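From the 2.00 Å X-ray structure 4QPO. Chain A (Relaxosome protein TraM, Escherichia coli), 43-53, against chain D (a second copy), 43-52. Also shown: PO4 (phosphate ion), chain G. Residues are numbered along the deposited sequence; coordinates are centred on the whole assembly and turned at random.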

# COMPACT_ATOMS: atom_id res chain seq x y z
N GLU A 43 -11.45 1.52 -2.57
CA GLU A 43 -11.06 2.65 -3.41
C GLU A 43 -9.61 3.06 -3.12
O GLU A 43 -8.93 3.52 -4.02
N LEU A 44 -9.17 2.92 -1.87
CA LEU A 44 -7.75 3.08 -1.49
C LEU A 44 -6.88 2.08 -2.26
O LEU A 44 -5.84 2.43 -2.84
N GLY A 45 -7.29 0.82 -2.21
CA GLY A 45 -6.62 -0.24 -2.94
C GLY A 45 -6.52 0.05 -4.42
O GLY A 45 -5.50 -0.23 -5.02
N LEU A 46 -7.58 0.62 -5.00
CA LEU A 46 -7.54 1.09 -6.37
C LEU A 46 -6.52 2.20 -6.59
O LEU A 46 -5.78 2.16 -7.57
N ARG A 47 -6.46 3.18 -5.69
CA ARG A 47 -5.48 4.25 -5.85
C ARG A 47 -4.08 3.68 -5.64
O ARG A 47 -3.13 4.11 -6.29
N VAL A 48 -3.94 2.73 -4.72
CA VAL A 48 -2.64 2.12 -4.50
C VAL A 48 -2.22 1.33 -5.76
O VAL A 48 -1.08 1.41 -6.21
N HIS A 49 -3.17 0.62 -6.35
CA HIS A 49 -2.85 -0.13 -7.56
C HIS A 49 -2.44 0.80 -8.71
O HIS A 49 -1.44 0.55 -9.41
N GLU A 50 -3.15 1.92 -8.87
CA GLU A 50 -2.71 2.93 -9.85
C GLU A 50 -1.28 3.45 -9.54
O GLU A 50 -0.51 3.75 -10.46
N ALA A 51 -0.91 3.51 -8.27
CA ALA A 51 0.46 3.93 -7.91
C ALA A 51 1.55 2.91 -8.25
O ALA A 51 2.71 3.29 -8.52
N GLN A 52 1.22 1.62 -8.22
CA GLN A 52 2.21 0.61 -8.61
C GLN A 52 2.51 0.70 -10.09
O GLN A 52 3.59 0.30 -10.53
N MET A 53 1.54 1.21 -10.85
CA MET A 53 1.68 1.30 -12.30
C MET A 53 2.76 2.31 -12.69
O MET A 53 3.44 2.92 -11.85
OXT MET A 53 2.98 2.53 -13.88
N GLU D 43 10.52 4.52 -3.32
CA GLU D 43 9.88 5.39 -4.29
C GLU D 43 8.42 4.95 -4.45
O GLU D 43 7.52 5.79 -4.59
N LEU D 44 8.20 3.63 -4.49
CA LEU D 44 6.84 3.11 -4.51
C LEU D 44 6.08 3.59 -3.25
O LEU D 44 4.95 4.06 -3.34
N GLY D 45 6.69 3.46 -2.07
CA GLY D 45 6.01 3.81 -0.84
C GLY D 45 5.59 5.28 -0.80
O GLY D 45 4.53 5.65 -0.28
N LEU D 46 6.42 6.13 -1.38
CA LEU D 46 6.07 7.53 -1.46
C LEU D 46 4.81 7.72 -2.33
O LEU D 46 3.92 8.48 -1.98
N ARG D 47 4.74 7.06 -3.48
CA ARG D 47 3.53 7.13 -4.32
C ARG D 47 2.31 6.58 -3.59
O ARG D 47 1.20 7.09 -3.74
N VAL D 48 2.49 5.52 -2.82
CA VAL D 48 1.37 4.97 -2.05
C VAL D 48 0.90 5.98 -1.00
O VAL D 48 -0.29 6.19 -0.82
N HIS D 49 1.85 6.66 -0.36
CA HIS D 49 1.51 7.65 0.65
C HIS D 49 0.74 8.79 0.04
O HIS D 49 -0.22 9.27 0.62
N GLU D 50 1.13 9.19 -1.17
CA GLU D 50 0.39 10.26 -1.83
C GLU D 50 -1.03 9.82 -2.20
O GLU D 50 -1.97 10.63 -2.13
N ALA D 51 -1.19 8.53 -2.53
CA ALA D 51 -2.52 7.96 -2.82
C ALA D 51 -3.47 7.90 -1.61
O ALA D 51 -4.68 7.67 -1.76
N GLN D 52 -2.95 8.07 -0.40
CA GLN D 52 -3.80 8.05 0.78
C GLN D 52 -4.37 9.46 1.02
O GLN D 52 -3.86 10.44 0.49

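Two copies of one TraM helix pack roughly antiparallel, their N-to-C directions 145° apart and their axes 8.7 Å from each other at closest approach, burying 439 Å² between the stretches. The register is centred on Val48, whose CA atoms in the two chains lie 5.5 Å apart, so Arg47 of each chain falls opposite Ala51 of the other and Leu44 opposite Gln52.

The CA-to-CB bonds of Arg47 and Ala51 point toward the partner in both chains. Each Ala51 CB sits 3.9 Å from the CB of the facing arginine (Arg47(A) with Ala51(D), Arg47(D) with Ala51(A)). Level with the middle of these pairs but to one side of them, the valines, both t and directed sideways, meet through Val48(A) CG2 and Val48(D) CG1 at 3.8 Å. The leucines also start sideways, but their t,p rotamers bring the ends nearer: Leu44(A) CD1 lies 4.0 Å from Gln52(D) CG, and Leu44(D) CD1 lies 4.0 Å from Gln52(A) CG. Both glutamines are m,t and start away from the partner, offering aliphatic carbon to these contacts.

Both arginines adopt m,t,m and reach the C-terminal end of the opposing helix, where carbonyls lack the usual i+4 amide partner within these stretches. Arg47(A) NE donates to Ala51(D) O at 2.6 Å, nearly straight at 167°, and Arg47(D) NE donates to Ala51(A) O at 2.7 Å. NH2 adds a weak bond to the same oxygen each time, Arg47(A) NH2 to Ala51(D) O at 3.2 Å and Arg47(D) NH2 to Ala51(A) O at 3.1 Å. Each carbonyl lies at the guanidinium edge.

Outside the contact, His49(A), with chi1 t, holds a phosphate, probably from the crystallisation liquor. His49(A) NE2 donates to PO4 O4 at 3.0 Å and, weakly, to PO4 O3 at 2.9 Å.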

# COMPACT_ATOMS: atom_id res chain seq x y z
CB GLU A 43 -12.02 3.81 -3.22
CG GLU A 43 -13.41 3.45 -3.75
CD GLU A 43 -14.37 4.60 -3.78
OE1 GLU A 43 -14.23 5.51 -2.93
OE2 GLU A 43 -15.28 4.58 -4.65
CB LEU A 44 -7.55 2.87 0.01
CG LEU A 44 -6.10 2.92 0.55
CD1 LEU A 44 -5.36 4.15 0.06
CD2 LEU A 44 -6.05 2.90 2.06
CB LEU A 46 -8.94 1.57 -6.76
CG LEU A 46 -9.45 1.39 -8.16
CD1 LEU A 46 -9.18 0.02 -8.74
CD2 LEU A 46 -10.93 1.70 -8.16
CB ARG A 47 -5.76 5.39 -4.88
CG ARG A 47 -7.10 6.09 -5.17
CD ARG A 47 -7.23 7.39 -4.39
NE ARG A 47 -6.99 7.21 -2.97
CZ ARG A 47 -7.92 6.88 -2.06
NH1 ARG A 47 -9.18 6.66 -2.43
NH2 ARG A 47 -7.58 6.77 -0.79
CB VAL A 48 -2.63 1.22 -3.25
CG1 VAL A 48 -1.34 0.38 -3.20
CG2 VAL A 48 -2.70 2.11 -1.99
CB HIS A 49 -4.05 -0.99 -7.96
CG HIS A 49 -3.81 -1.83 -9.19
ND1 HIS A 49 -4.15 -1.42 -10.45
CD2 HIS A 49 -3.27 -3.07 -9.32
CE1 HIS A 49 -3.84 -2.36 -11.32
NE2 HIS A 49 -3.32 -3.38 -10.66
CB GLU A 50 -3.70 4.10 -9.93
CG GLU A 50 -5.18 3.72 -10.16
CD GLU A 50 -5.54 3.41 -11.62
OE1 GLU A 50 -4.65 3.50 -12.50
OE2 GLU A 50 -6.73 3.09 -11.89
CB ALA A 51 0.53 4.27 -6.42
CB GLN A 52 1.76 -0.80 -8.30
CG GLN A 52 1.56 -1.11 -6.89
CD GLN A 52 0.82 -2.43 -6.73
OE1 GLN A 52 -0.42 -2.48 -6.75
NE2 GLN A 52 1.59 -3.51 -6.60
CB MET A 53 0.35 1.67 -12.95
CG MET A 53 -0.82 0.74 -12.61
SD MET A 53 -0.69 -0.98 -13.16
CE MET A 53 0.15 -1.76 -11.78
CB GLU D 43 10.56 5.36 -5.68
CG GLU D 43 12.03 5.71 -5.72
CD GLU D 43 12.28 7.20 -5.65
OE1 GLU D 43 11.35 8.01 -5.88
OE2 GLU D 43 13.43 7.56 -5.35
CB LEU D 44 6.84 1.58 -4.61
CG LEU D 44 5.49 0.89 -4.33
CD1 LEU D 44 4.45 1.29 -5.39
CD2 LEU D 44 5.66 -0.65 -4.31
CB LEU D 46 7.23 8.33 -2.02
CG LEU D 46 6.95 9.82 -2.16
CD1 LEU D 46 6.60 10.50 -0.84
CD2 LEU D 46 8.15 10.51 -2.84
CB ARG D 47 3.72 6.36 -5.64
CG ARG D 47 4.82 6.92 -6.56
CD ARG D 47 4.65 6.46 -8.02
NE ARG D 47 4.71 5.00 -8.17
CZ ARG D 47 5.82 4.27 -8.12
NH1 ARG D 47 7.00 4.86 -7.93
NH2 ARG D 47 5.76 2.95 -8.27
CB VAL D 48 1.73 3.62 -1.38
CG1 VAL D 48 0.59 3.14 -0.46
CG2 VAL D 48 2.07 2.55 -2.48
CB HIS D 49 2.75 8.19 1.35
CG HIS D 49 2.45 9.32 2.31
ND1 HIS D 49 2.14 9.10 3.64
CD2 HIS D 49 2.43 10.66 2.14
CE1 HIS D 49 1.94 10.27 4.24
NE2 HIS D 49 2.12 11.23 3.35
CB GLU D 50 1.16 10.73 -3.06
CG GLU D 50 2.56 11.14 -2.68
CD GLU D 50 3.37 11.64 -3.85
OE1 GLU D 50 3.36 10.98 -4.92
OE2 GLU D 50 4.00 12.71 -3.67
CB ALA D 51 -2.35 6.56 -3.38
CB GLN D 52 -3.04 7.57 2.02
CG GLN D 52 -2.39 6.19 1.90
CD GLN D 52 -1.80 5.69 3.22
OE1 GLN D 52 -0.59 5.69 3.42
NE2 GLN D 52 -2.67 5.26 4.14
P PO4 G . -2.32 -6.06 -12.62
O1 PO4 G . -3.26 -6.67 -13.64
O2 PO4 G . -0.99 -6.75 -12.68
O3 PO4 G . -2.16 -4.60 -12.97
O4 PO4 G . -2.91 -6.25 -11.24